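PDB 5J6P: kinetochore protein mis18 from Schizosaccharomyces pombe, which belongs to the CENP-A recruiting complex, keeping CENP-A and mis6 at kinetochores and histones deacetylated in the central core of centromeres. Local coordinates for residues A[7-12]-A[61-66]; A[13-18]-A[36-41]; A[54-59]-A[76-81]; A[68-73]-A[88-93]. All coordinates share one frame; numbering follows the deposited sequence.

Interaction 1: residues A[7-12]-A[61-66]; sequences FQCKKC and LSCTRC. With ZN (zinc ion), chain D.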
loop_
_atom_site.group_PDB
_atom_site.type_symbol
_atom_site.label_atom_id
_atom_site.label_comp_id
_atom_site.label_asym_id
_atom_site.label_seq_id
_atom_site.Cartn_x
_atom_site.Cartn_y
_atom_site.Cartn_z
ATOM N N PHE A 7 -0.260 -1.535 -5.512
ATOM C CA PHE A 7 -1.467 -0.934 -6.088
ATOM C C PHE A 7 -2.604 -0.889 -5.123
ATOM O O PHE A 7 -2.914 -1.908 -4.481
ATOM C CB PHE A 7 -1.917 -1.721 -7.337
ATOM C CG PHE A 7 -0.864 -1.793 -8.384
ATOM C CD1 PHE A 7 -0.489 -0.649 -9.053
ATOM C CD2 PHE A 7 -0.183 -2.973 -8.635
ATOM C CE1 PHE A 7 0.526 -0.683 -9.982
ATOM C CE2 PHE A 7 0.823 -3.013 -9.574
ATOM C CZ PHE A 7 1.174 -1.871 -10.245
ATOM N N GLN A 8 -3.277 0.259 -5.083
ATOM C CA GLN A 8 -4.441 0.445 -4.217
ATOM C C GLN A 8 -5.639 1.133 -4.849
ATOM O O GLN A 8 -5.480 2.023 -5.661
ATOM C CB GLN A 8 -4.067 1.345 -3.060
ATOM C CG GLN A 8 -2.773 1.072 -2.320
ATOM C CD GLN A 8 -2.419 2.279 -1.486
ATOM O OE1 GLN A 8 -2.646 2.324 -0.249
ATOM N NE2 GLN A 8 -1.964 3.313 -2.176
ATOM N N CYS A 9 -6.838 0.776 -4.402
ATOM C CA CYS A 9 -8.041 1.494 -4.809
ATOM C C CYS A 9 -8.001 2.941 -4.307
ATOM O O CYS A 9 -7.970 3.189 -3.101
ATOM C CB CYS A 9 -9.293 0.787 -4.285
ATOM S SG CYS A 9 -10.727 1.868 -4.076
ATOM N N LYS A 10 -7.997 3.887 -5.241
ATOM C CA LYS A 10 -7.926 5.318 -4.927
ATOM C C LYS A 10 -8.849 5.769 -3.817
ATOM O O LYS A 10 -8.564 6.770 -3.127
ATOM C CB LYS A 10 -8.265 6.151 -6.144
ATOM C CG LYS A 10 -7.133 6.272 -7.166
ATOM C CD LYS A 10 -7.041 7.708 -7.680
ATOM C CE LYS A 10 -6.738 7.832 -9.164
ATOM N NZ LYS A 10 -7.518 8.992 -9.685
ATOM N N LYS A 11 -9.978 5.068 -3.677
ATOM C CA LYS A 11 -11.033 5.536 -2.807
ATOM C C LYS A 11 -10.795 5.146 -1.361
ATOM O O LYS A 11 -10.857 5.986 -0.518
ATOM C CB LYS A 11 -12.368 4.942 -3.248
ATOM C CG LYS A 11 -13.520 5.839 -2.861
ATOM C CD LYS A 11 -14.745 5.107 -2.383
ATOM C CE LYS A 11 -15.717 6.106 -1.759
ATOM N NZ LYS A 11 -17.098 5.943 -2.263
ATOM N N CYS A 12 -10.488 3.877 -1.110
ATOM C CA CYS A 12 -10.282 3.397 0.255
ATOM C C CYS A 12 -8.827 3.045 0.582
ATOM O O CYS A 12 -8.476 2.881 1.750
ATOM C CB CYS A 12 -11.183 2.191 0.536
ATOM S SG CYS A 12 -10.618 0.645 -0.214
ATOM N N LEU A 61 -14.863 -5.787 -12.143
ATOM C CA LEU A 61 -14.175 -5.985 -10.847
ATOM C C LEU A 61 -14.436 -4.831 -9.881
ATOM O O LEU A 61 -14.180 -3.656 -10.232
ATOM C CB LEU A 61 -12.674 -6.019 -11.019
ATOM C CG LEU A 61 -11.915 -7.257 -11.416
ATOM C CD1 LEU A 61 -10.426 -6.921 -11.414
ATOM C CD2 LEU A 61 -12.248 -8.375 -10.447
ATOM N N SER A 62 -14.866 -5.179 -8.660
ATOM C CA SER A 62 -15.172 -4.219 -7.568
ATOM C C SER A 62 -14.232 -4.362 -6.344
ATOM O O SER A 62 -13.842 -5.484 -6.044
ATOM C CB SER A 62 -16.595 -4.465 -7.119
ATOM O OG SER A 62 -17.526 -4.193 -8.162
ATOM N N CYS A 63 -13.930 -3.258 -5.669
ATOM C CA CYS A 63 -13.146 -3.291 -4.441
ATOM C C CYS A 63 -14.031 -3.708 -3.270
ATOM O O CYS A 63 -14.869 -2.937 -2.805
ATOM C CB CYS A 63 -12.516 -1.925 -4.167
ATOM S SG CYS A 63 -12.138 -1.611 -2.427
ATOM N N THR A 64 -13.837 -4.937 -2.804
ATOM C CA THR A 64 -14.659 -5.514 -1.721
ATOM C C THR A 64 -14.916 -4.602 -0.539
ATOM O O THR A 64 -15.919 -4.769 0.125
ATOM C CB THR A 64 -14.010 -6.720 -1.077
ATOM O OG1 THR A 64 -12.627 -6.417 -0.904
ATOM C CG2 THR A 64 -14.196 -7.938 -1.943
ATOM N N ARG A 65 -14.010 -3.672 -0.265
ATOM C CA ARG A 65 -14.231 -2.671 0.763
ATOM C C ARG A 65 -15.096 -1.469 0.339
ATOM O O ARG A 65 -16.071 -1.184 1.011
ATOM C CB ARG A 65 -12.890 -2.178 1.311
ATOM C CG ARG A 65 -13.055 -1.150 2.411
ATOM C CD ARG A 65 -11.882 -1.067 3.339
ATOM N NE ARG A 65 -11.911 -2.198 4.258
ATOM C CZ ARG A 65 -10.921 -3.075 4.418
ATOM N NH1 ARG A 65 -9.740 -2.969 3.738
ATOM N NH2 ARG A 65 -11.110 -4.066 5.294
ATOM N N CYS A 66 -14.700 -0.770 -0.719
ATOM C CA CYS A 66 -15.358 0.473 -1.105
ATOM C C CYS A 66 -16.355 0.290 -2.243
ATOM O O CYS A 66 -16.908 1.265 -2.753
ATOM C CB CYS A 66 -14.319 1.530 -1.485
ATOM S SG CYS A 66 -13.792 1.471 -3.214
HETATM ZN ZN ZN D . -11.920 0.597 -2.577
#
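Four thiolates, two from 7-12 and two from 61-66, close round one zinc ion. Cys9 SG sits 2.3 Å from ZN, and Cys63 SG and Cys66 SG are each 2.2 Å from ZN. Cys12 SG, the fourth member of the site, is modelled farther off, 2.7 Å from ZN. The two pairs reach the metal by matching torsions. Cys9 and Cys63, the first cysteine of each pair, hold SG anti to the backbone N (chi1 155° in both), whereas Cys12 and Cys66 place SG in the crowded position between N and the carbonyl carbon. Beyond the metal, backbone amides steady the sulphurs: Cys66 N donates to Cys63 SG at 3.2 Å, almost straight at 173°, and Cys12 N bonds Cys9 SG at a longer 3.6 Å. Such donors probably offset part of the thiolate charge. Farther out, the aliphatic chain of Lys11 runs past Cys66, with Lys11 CD 3.7 Å from Cys66 CB, and Arg65 passes its CB, CG and CD beside Cys12 SG. Lys11 O also accepts a hydrogen bond from Arg65 of the second subunit. Two CxxC turns facing each other across zinc are the zinc-binding centre of the Yippee/Mis18 domain, a member of the beta-tent clan.

Interaction 2: residues A[13-18]-A[36-41]; sequences FQIVGD and DAVENS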
loop_
_atom_site.group_PDB
_atom_site.type_symbol
_atom_site.label_atom_id
_atom_site.label_comp_id
_atom_site.label_asym_id
_atom_site.label_seq_id
_atom_site.Cartn_x
_atom_site.Cartn_y
_atom_site.Cartn_z
ATOM N N PHE A 13 -7.985 2.928 -0.441
ATOM C CA PHE A 13 -6.570 2.547 -0.227
ATOM C C PHE A 13 -6.334 1.057 0.070
ATOM O O PHE A 13 -5.260 0.661 0.522
ATOM C CB PHE A 13 -5.900 3.410 0.846
ATOM C CG PHE A 13 -5.617 4.838 0.454
ATOM C CD1 PHE A 13 -5.781 5.327 -0.833
ATOM C CD2 PHE A 13 -5.102 5.695 1.419
ATOM C CE1 PHE A 13 -5.484 6.635 -1.144
ATOM C CE2 PHE A 13 -4.788 6.999 1.111
ATOM C CZ PHE A 13 -4.996 7.474 -0.182
ATOM N N GLN A 14 -7.313 0.216 -0.194
ATOM C CA GLN A 14 -7.058 -1.188 -0.099
ATOM C C GLN A 14 -6.040 -1.604 -1.146
ATOM O O GLN A 14 -6.172 -1.264 -2.319
ATOM C CB GLN A 14 -8.339 -1.989 -0.300
ATOM C CG GLN A 14 -8.065 -3.473 -0.169
ATOM C CD GLN A 14 -9.306 -4.324 -0.160
ATOM O OE1 GLN A 14 -10.328 -4.042 -0.843
ATOM N NE2 GLN A 14 -9.214 -5.410 0.575
ATOM N N ILE A 15 -5.040 -2.359 -0.725
ATOM C CA ILE A 15 -4.055 -2.872 -1.662
ATOM C C ILE A 15 -4.675 -4.048 -2.376
ATOM O O ILE A 15 -5.139 -4.961 -1.714
ATOM C CB ILE A 15 -2.772 -3.333 -0.967
ATOM C CG1 ILE A 15 -1.985 -2.104 -0.526
ATOM C CG2 ILE A 15 -1.923 -4.202 -1.881
ATOM C CD1 ILE A 15 -0.970 -2.391 0.563
ATOM N N VAL A 16 -4.649 -4.008 -3.709
ATOM C CA VAL A 16 -5.215 -5.071 -4.545
ATOM C C VAL A 16 -4.149 -5.970 -5.203
ATOM O O VAL A 16 -4.413 -7.127 -5.520
ATOM C CB VAL A 16 -6.163 -4.481 -5.602
ATOM C CG1 VAL A 16 -7.271 -3.660 -4.929
ATOM C CG2 VAL A 16 -5.407 -3.638 -6.628
ATOM N N GLY A 17 -2.954 -5.438 -5.419
ATOM C CA GLY A 17 -1.812 -6.263 -5.760
ATOM C C GLY A 17 -0.553 -5.456 -5.920
ATOM O O GLY A 17 -0.488 -4.310 -5.458
ATOM N N ASP A 18 0.428 -6.044 -6.604
ATOM C CA ASP A 18 1.729 -5.396 -6.835
ATOM C C ASP A 18 2.274 -5.712 -8.196
ATOM O O ASP A 18 1.694 -6.502 -8.938
ATOM C CB ASP A 18 2.728 -5.853 -5.790
ATOM C CG ASP A 18 2.886 -7.337 -5.785
ATOM O OD1 ASP A 18 3.134 -7.921 -6.865
ATOM O OD2 ASP A 18 2.730 -7.923 -4.704
ATOM N N ASP A 36 -2.397 -11.886 -10.740
ATOM C CA ASP A 36 -2.873 -12.172 -9.392
ATOM C C ASP A 36 -3.273 -10.914 -8.648
ATOM O O ASP A 36 -2.775 -9.818 -8.942
ATOM C CB ASP A 36 -1.838 -12.980 -8.563
ATOM C CG ASP A 36 -2.506 -13.854 -7.489
ATOM O OD1 ASP A 36 -3.747 -13.770 -7.331
ATOM O OD2 ASP A 36 -1.809 -14.631 -6.802
ATOM N N ALA A 37 -4.172 -11.099 -7.679
ATOM C CA ALA A 37 -4.519 -10.050 -6.747
ATOM C C ALA A 37 -4.765 -10.605 -5.391
ATOM O O ALA A 37 -5.060 -11.763 -5.234
ATOM C CB ALA A 37 -5.762 -9.322 -7.233
ATOM N N VAL A 38 -4.725 -9.731 -4.410
ATOM C CA VAL A 38 -4.975 -10.125 -3.028
ATOM C C VAL A 38 -6.320 -10.825 -2.891
ATOM O O VAL A 38 -7.322 -10.371 -3.448
ATOM C CB VAL A 38 -4.978 -8.904 -2.097
ATOM C CG1 VAL A 38 -5.289 -9.349 -0.669
ATOM C CG2 VAL A 38 -3.654 -8.125 -2.201
ATOM N N GLU A 39 -6.348 -11.905 -2.121
ATOM C CA GLU A 39 -7.480 -12.815 -2.187
ATOM C C GLU A 39 -8.813 -12.130 -1.972
ATOM O O GLU A 39 -9.652 -12.086 -2.892
ATOM C CB GLU A 39 -7.328 -13.999 -1.242
ATOM C CG GLU A 39 -6.794 -15.236 -1.950
ATOM C CD GLU A 39 -6.489 -16.359 -0.984
ATOM O OE1 GLU A 39 -7.311 -16.574 -0.058
ATOM O OE2 GLU A 39 -5.428 -17.013 -1.150
ATOM N N ASN A 40 -9.023 -11.553 -0.802
ATOM C CA ASN A 40 -10.333 -10.980 -0.606
ATOM C C ASN A 40 -10.462 -9.503 -1.021
ATOM O O ASN A 40 -11.494 -8.887 -0.751
ATOM C CB ASN A 40 -10.842 -11.322 0.790
ATOM C CG ASN A 40 -11.204 -12.802 0.911
ATOM O OD1 ASN A 40 -10.721 -13.504 1.802
ATOM N ND2 ASN A 40 -12.029 -13.293 -0.021
ATOM N N SER A 41 -9.493 -8.963 -1.773
ATOM C CA SER A 41 -9.557 -7.561 -2.159
ATOM C C SER A 41 -10.582 -7.202 -3.241
ATOM O O SER A 41 -10.857 -6.023 -3.455
ATOM C CB SER A 41 -8.208 -7.079 -2.636
ATOM O OG SER A 41 -7.837 -7.762 -3.806
#
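The loop joining strand 31-34 to strand 42-50 runs along strand 15-18, which within this chain is an outermost strand of the three-stranded antiparallel sheet. A single backbone hydrogen bond ties the two: Val38 N donates to Val16 O over 2.8 Å, fairly straight at 161° but from above the carbonyl plane. Gly17 lies opposite Ala37 here, their CA atoms 4.8 Å apart. The same valine, Val38, turns CG2 anti to its own carbonyl carbon, so that this methyl rests over the strand backbone, 3.5 Å from both Ile15 O and Val16 O. The loop then folds into a type I beta turn over 38-41, in which Val38 O is held twice, by Ser41 N and by Ser41 OG, the latter at 2.7 Å. Serine's hydroxyl is brought there by a chi1 of 64°, between N and the carbonyl carbon, and the same rotation sets Ser41 OG 3.8 Å from Val16 CA. Gln14 extends its side chain (CG anti to the backbone N) to lay the terminal amide alongside CA and CB of Ser41. That same side chain packs on Cys63 of the zinc site, while Val38 also meets Tyr98 of the second subunit.

Interaction 3: residues A[54-59]-A[76-81]; sequences GLCVYS and STPIYL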
loop_
_atom_site.group_PDB
_atom_site.type_symbol
_atom_site.label_atom_id
_atom_site.label_comp_id
_atom_site.label_asym_id
_atom_site.label_seq_id
_atom_site.Cartn_x
_atom_site.Cartn_y
_atom_site.Cartn_z
ATOM N N GLY A 54 -17.562 -4.571 -29.594
ATOM C CA GLY A 54 -18.237 -5.871 -29.672
ATOM C C GLY A 54 -17.417 -7.149 -29.468
ATOM O O GLY A 54 -17.983 -8.243 -29.418
ATOM N N LEU A 55 -16.104 -7.041 -29.282
ATOM C CA LEU A 55 -15.217 -8.181 -29.511
ATOM C C LEU A 55 -14.954 -9.099 -28.310
ATOM O O LEU A 55 -14.837 -10.331 -28.484
ATOM C CB LEU A 55 -13.890 -7.715 -30.118
ATOM C CG LEU A 55 -13.785 -7.952 -31.631
ATOM C CD1 LEU A 55 -12.557 -7.227 -32.190
ATOM C CD2 LEU A 55 -13.757 -9.461 -31.944
ATOM N N CYS A 56 -14.832 -8.529 -27.108
ATOM C CA CYS A 56 -14.551 -9.352 -25.927
ATOM C C CYS A 56 -15.695 -9.343 -24.956
ATOM O O CYS A 56 -16.617 -8.530 -25.072
ATOM C CB CYS A 56 -13.298 -8.871 -25.234
ATOM S SG CYS A 56 -12.074 -8.283 -26.394
ATOM N N VAL A 57 -15.620 -10.258 -24.004
ATOM C CA VAL A 57 -16.583 -10.325 -22.913
ATOM C C VAL A 57 -15.891 -10.296 -21.531
ATOM O O VAL A 57 -15.046 -11.144 -21.198
ATOM C CB VAL A 57 -17.515 -11.541 -23.088
ATOM C CG1 VAL A 57 -18.341 -11.832 -21.840
ATOM C CG2 VAL A 57 -18.407 -11.318 -24.301
ATOM N N TYR A 58 -16.306 -9.327 -20.721
ATOM C CA TYR A 58 -15.761 -9.128 -19.394
ATOM C C TYR A 58 -16.835 -8.973 -18.347
ATOM O O TYR A 58 -17.945 -8.514 -18.610
ATOM C CB TYR A 58 -14.892 -7.898 -19.381
ATOM C CG TYR A 58 -15.656 -6.600 -19.505
ATOM C CD1 TYR A 58 -16.197 -5.984 -18.381
ATOM C CD2 TYR A 58 -15.789 -5.962 -20.720
ATOM C CE1 TYR A 58 -16.866 -4.790 -18.476
ATOM C CE2 TYR A 58 -16.459 -4.760 -20.822
ATOM C CZ TYR A 58 -17.000 -4.188 -19.693
ATOM O OH TYR A 58 -17.668 -3.001 -19.761
ATOM N N SER A 59 -16.471 -9.367 -17.145
ATOM C CA SER A 59 -17.231 -9.079 -15.946
ATOM C C SER A 59 -16.496 -7.971 -15.182
ATOM O O SER A 59 -15.265 -7.954 -15.142
ATOM C CB SER A 59 -17.351 -10.340 -15.115
ATOM O OG SER A 59 -18.268 -11.223 -15.735
ATOM N N SER A 76 -13.903 -13.861 -22.254
ATOM C CA SER A 76 -13.849 -14.320 -23.630
ATOM C C SER A 76 -13.151 -13.324 -24.474
ATOM O O SER A 76 -13.534 -12.160 -24.518
ATOM C CB SER A 76 -15.239 -14.515 -24.239
ATOM O OG SER A 76 -15.953 -15.485 -23.512
ATOM N N THR A 77 -12.161 -13.819 -25.200
ATOM C CA THR A 77 -11.339 -13.004 -26.068
ATOM C C THR A 77 -11.095 -13.700 -27.409
ATOM O O THR A 77 -11.336 -14.935 -27.543
ATOM C CB THR A 77 -9.974 -12.743 -25.397
ATOM O OG1 THR A 77 -9.454 -13.964 -24.832
ATOM C CG2 THR A 77 -10.135 -11.742 -24.299
ATOM N N PRO A 78 -10.616 -12.911 -28.401
ATOM C CA PRO A 78 -9.958 -13.415 -29.595
ATOM C C PRO A 78 -8.625 -14.053 -29.226
ATOM O O PRO A 78 -8.346 -14.201 -28.045
ATOM C CB PRO A 78 -9.650 -12.129 -30.366
ATOM C CG PRO A 78 -10.763 -11.219 -30.024
ATOM C CD PRO A 78 -10.930 -11.474 -28.553
ATOM N N ILE A 79 -7.836 -14.468 -30.216
ATOM C CA ILE A 79 -6.479 -15.026 -29.961
ATOM C C ILE A 79 -5.551 -14.034 -29.356
ATOM O O ILE A 79 -4.784 -14.382 -28.454
ATOM C CB ILE A 79 -5.687 -15.592 -31.200
ATOM C CG1 ILE A 79 -5.949 -14.784 -32.501
ATOM C CG2 ILE A 79 -5.810 -17.116 -31.325
ATOM C CD1 ILE A 79 -7.167 -15.199 -33.320
ATOM N N TYR A 80 -5.610 -12.814 -29.884
ATOM C CA TYR A 80 -4.569 -11.850 -29.623
ATOM C C TYR A 80 -4.620 -11.337 -28.167
ATOM O O TYR A 80 -3.578 -11.191 -27.495
ATOM C CB TYR A 80 -4.513 -10.745 -30.696
ATOM C CG TYR A 80 -5.800 -10.044 -31.087
ATOM C CD1 TYR A 80 -6.687 -10.597 -32.029
ATOM C CD2 TYR A 80 -6.108 -8.789 -30.573
ATOM C CE1 TYR A 80 -7.857 -9.929 -32.396
ATOM C CE2 TYR A 80 -7.270 -8.115 -30.942
ATOM C CZ TYR A 80 -8.140 -8.681 -31.845
ATOM O OH TYR A 80 -9.285 -7.993 -32.194
ATOM N N LEU A 81 -5.837 -11.178 -27.652
ATOM C CA LEU A 81 -6.054 -10.839 -26.246
ATOM C C LEU A 81 -6.088 -12.026 -25.270
ATOM O O LEU A 81 -6.548 -11.848 -24.137
ATOM C CB LEU A 81 -7.340 -10.011 -26.104
ATOM C CG LEU A 81 -7.311 -8.644 -26.807
ATOM C CD1 LEU A 81 -8.688 -7.979 -26.767
ATOM C CD2 LEU A 81 -6.249 -7.733 -26.209
#
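Val57 O is gripped by Ser76 N, 3.1 Å away in the carbonyl plane and on a lone pair, and more weakly by a second donor, the side-chain ND2 of Asn75, whose backbone is also hydrogen-bonded to Val57. The reciprocal bond runs from Val57 N to Ser76 O, 2.9 Å long and nearly straight at 167°, again in the plane of the accepting carbonyl. Together they make Val57 and Ser76 an antiparallel hydrogen-bonded pair, whose side chains leave the sheet on one face and touch through their stems, Val57 CB to Ser76 CB being 3.9 Å.

Past this pair the chains stop bonding to each other and side chains take over. Cys56 sets SG anti to its carbonyl carbon, which carries the sulphur over to the second segment: Leu81 CD1 lies 3.4 Å from Cys56 SG, and Pro78 CD is 4.0 Å from it. The proline ring also meets Leu55 obliquely, with Pro78 CG 4.0 Å from Leu55 CD2. The other branch of the leucine, CD1, comes to 3.4 Å from Tyr80 OH, the two side chains crossing at about a right angle. Leu55 and Tyr80 are both exposed, so this end of the cluster borders solvent. Thr77 points the other way and is bonded through OG1 to Arg85, while Cys56 N is held by Ser51 OG. The whole is the open end of an antiparallel hairpin, strands 57-63 and 69-76, where the last cross-strand pair gives way to a mainly apolar side-chain cluster between the loops entering and leaving it.

Interaction 4: residues A[68-73]-A[88-93]; sequences EVIGKV and YTFSMD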
loop_
_atom_site.group_PDB
_atom_site.type_symbol
_atom_site.label_atom_id
_atom_site.label_comp_id
_atom_site.label_asym_id
_atom_site.label_seq_id
_atom_site.Cartn_x
_atom_site.Cartn_y
_atom_site.Cartn_z
ATOM N N GLU A 68 -16.227 0.161 -5.267
ATOM C CA GLU A 68 -15.984 0.868 -6.472
ATOM C C GLU A 68 -15.615 -0.130 -7.578
ATOM O O GLU A 68 -14.974 -1.156 -7.344
ATOM C CB GLU A 68 -14.843 1.858 -6.243
ATOM C CG GLU A 68 -14.803 2.995 -7.242
ATOM C CD GLU A 68 -15.783 4.109 -6.925
ATOM O OE1 GLU A 68 -16.850 3.847 -6.364
ATOM O OE2 GLU A 68 -15.480 5.268 -7.249
ATOM N N VAL A 69 -16.062 0.182 -8.785
ATOM C CA VAL A 69 -15.710 -0.563 -9.948
ATOM C C VAL A 69 -14.353 -0.014 -10.355
ATOM O O VAL A 69 -14.204 1.185 -10.649
ATOM C CB VAL A 69 -16.789 -0.457 -11.053
ATOM C CG1 VAL A 69 -16.323 -1.102 -12.347
ATOM C CG2 VAL A 69 -18.055 -1.160 -10.597
ATOM N N ILE A 70 -13.374 -0.914 -10.329
ATOM C CA ILE A 70 -11.960 -0.584 -10.509
ATOM C C ILE A 70 -11.318 -1.338 -11.655
ATOM O O ILE A 70 -10.151 -1.118 -11.950
ATOM C CB ILE A 70 -11.113 -0.881 -9.219
ATOM C CG1 ILE A 70 -11.212 -2.345 -8.809
ATOM C CG2 ILE A 70 -11.528 0.019 -8.061
ATOM C CD1 ILE A 70 -10.308 -2.692 -7.660
ATOM N N GLY A 71 -12.046 -2.237 -12.295
ATOM C CA GLY A 71 -11.449 -3.040 -13.355
ATOM C C GLY A 71 -12.409 -4.002 -14.006
ATOM O O GLY A 71 -13.629 -3.761 -14.042
ATOM N N LYS A 72 -11.842 -5.092 -14.511
ATOM C CA LYS A 72 -12.601 -6.144 -15.182
ATOM C C LYS A 72 -11.811 -7.396 -15.413
ATOM O O LYS A 72 -10.580 -7.377 -15.443
ATOM C CB LYS A 72 -13.119 -5.657 -16.529
ATOM C CG LYS A 72 -12.288 -4.575 -17.148
ATOM C CD LYS A 72 -12.852 -4.192 -18.487
ATOM C CE LYS A 72 -14.018 -3.235 -18.391
ATOM N NZ LYS A 72 -13.521 -1.842 -18.422
ATOM N N VAL A 73 -12.534 -8.492 -15.576
ATOM C CA VAL A 73 -11.932 -9.738 -16.022
ATOM C C VAL A 73 -12.501 -10.053 -17.371
ATOM O O VAL A 73 -13.699 -10.349 -17.475
ATOM C CB VAL A 73 -12.293 -10.901 -15.105
ATOM C CG1 VAL A 73 -11.653 -12.185 -15.618
ATOM C CG2 VAL A 73 -11.835 -10.600 -13.685
ATOM N N TYR A 88 -6.679 -10.237 -14.070
ATOM C CA TYR A 88 -7.173 -9.022 -13.450
ATOM C C TYR A 88 -6.718 -7.799 -14.202
ATOM O O TYR A 88 -5.567 -7.450 -14.135
ATOM C CB TYR A 88 -6.725 -8.922 -11.988
ATOM C CG TYR A 88 -7.095 -10.133 -11.158
ATOM C CD1 TYR A 88 -8.321 -10.229 -10.517
ATOM C CD2 TYR A 88 -6.204 -11.181 -11.012
ATOM C CE1 TYR A 88 -8.639 -11.346 -9.737
ATOM C CE2 TYR A 88 -6.509 -12.295 -10.250
ATOM C CZ TYR A 88 -7.722 -12.376 -9.611
ATOM O OH TYR A 88 -7.960 -13.501 -8.858
ATOM N N THR A 89 -7.648 -7.143 -14.880
ATOM C CA THR A 89 -7.362 -5.978 -15.692
ATOM C C THR A 89 -7.914 -4.727 -15.013
ATOM O O THR A 89 -9.107 -4.435 -15.066
ATOM C CB THR A 89 -7.972 -6.129 -17.120
ATOM O OG1 THR A 89 -7.447 -7.317 -17.761
ATOM C CG2 THR A 89 -7.684 -4.933 -17.974
ATOM N N PHE A 90 -6.997 -3.961 -14.444
ATOM C CA PHE A 90 -7.299 -2.765 -13.671
ATOM C C PHE A 90 -7.303 -1.452 -14.430
ATOM O O PHE A 90 -6.527 -1.222 -15.340
ATOM C CB PHE A 90 -6.304 -2.668 -12.508
ATOM C CG PHE A 90 -6.483 -3.762 -11.487
ATOM C CD1 PHE A 90 -7.609 -3.797 -10.692
ATOM C CD2 PHE A 90 -5.557 -4.768 -11.345
ATOM C CE1 PHE A 90 -7.805 -4.828 -9.772
ATOM C CE2 PHE A 90 -5.748 -5.787 -10.434
ATOM C CZ PHE A 90 -6.867 -5.815 -9.633
ATOM N N SER A 91 -8.154 -0.566 -13.963
ATOM C CA SER A 91 -8.385 0.735 -14.543
ATOM C C SER A 91 -7.414 1.755 -13.883
ATOM O O SER A 91 -7.469 1.949 -12.691
ATOM C CB SER A 91 -9.874 1.046 -14.276
ATOM O OG SER A 91 -10.372 2.119 -15.031
ATOM N N MET A 92 -6.508 2.385 -14.632
ATOM C CA MET A 92 -5.513 3.285 -14.015
ATOM C C MET A 92 -6.180 4.472 -13.353
ATOM O O MET A 92 -5.637 5.026 -12.415
ATOM C CB MET A 92 -4.508 3.865 -15.012
ATOM C CG MET A 92 -3.598 2.900 -15.763
ATOM S SD MET A 92 -3.013 3.643 -17.331
ATOM C CE MET A 92 -1.608 2.589 -17.727
ATOM N N ASP A 93 -7.341 4.870 -13.844
ATOM C CA ASP A 93 -8.073 6.020 -13.294
ATOM C C ASP A 93 -8.597 5.776 -11.903
ATOM O O ASP A 93 -8.982 6.716 -11.206
ATOM C CB ASP A 93 -9.281 6.395 -14.188
ATOM C CG ASP A 93 -9.039 7.667 -14.988
ATOM O OD1 ASP A 93 -7.898 7.862 -15.484
ATOM O OD2 ASP A 93 -9.990 8.476 -15.107
#
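Strands 69-73 and 88-91 run antiparallel, their axes at 148° and 4.5 Å apart at the closest point, with Gly71 and Phe90 a non-hydrogen-bonded pair and Lys72 and Thr89 the hydrogen-bonded pair next to it. They form a beta hairpin in the middle of the six-stranded sheet, and a classic beta bulge marks it: Ile70 and Gly71 both face Leu61 of the neighbouring strand. The chain still bonds to 88-91 on its other side, Ile70 O accepting from Ser91 N at 2.9 Å in the carbonyl plane. At Gly71, which has no side chain, the backbones come close, with Gly71 CA 4.2 Å from Phe90 CA. Ile70 puts CG1 in the crowded position between N and the carbonyl carbon (chi1 58°), and from there its chain lies beside Phe90, both pointing the same way, so that Ile70 CD1 meets Phe90 CE1 at 3.9 Å. The ring turns an edge, not a face, to Ile70 O. Around this pair Leu95 packs on both side chains, and Ile70 also lies near zinc ligands Cys9 and Cys63. On the other face of the sheet Lys72 bends away at chi3 and chi4 to make a cation-pi contact with Tyr58. Lys72 N bonds Thr89 O at 2.9 Å, the donor above the carbonyl plane; in return Thr89 N sits nearly along the Lys72 C=O axis, 3.0 Å from Lys72 O.

In the fold
The four contacts fasten one small all-beta domain by different chemistry in different places. Interaction 4 lies nearest the chain's centre and combines sheet bonding with buried apolar packing; interaction 3 works at the surface. Interactions 1 and 3 share strand 57-63 but sit on opposite sides of the centre, about 24 Å apart between centres, so one hairpin carries two of the four zinc ligands at its turn and a mainly apolar cluster at its open end. Interactions 1 and 2 start from neighbouring strands of the three-stranded sheet, 5-9 and 15-18, and both touch the second subunit. Interactions 2 and 4 bring the two sheets together, Val16 packing on Phe90 and Ile70.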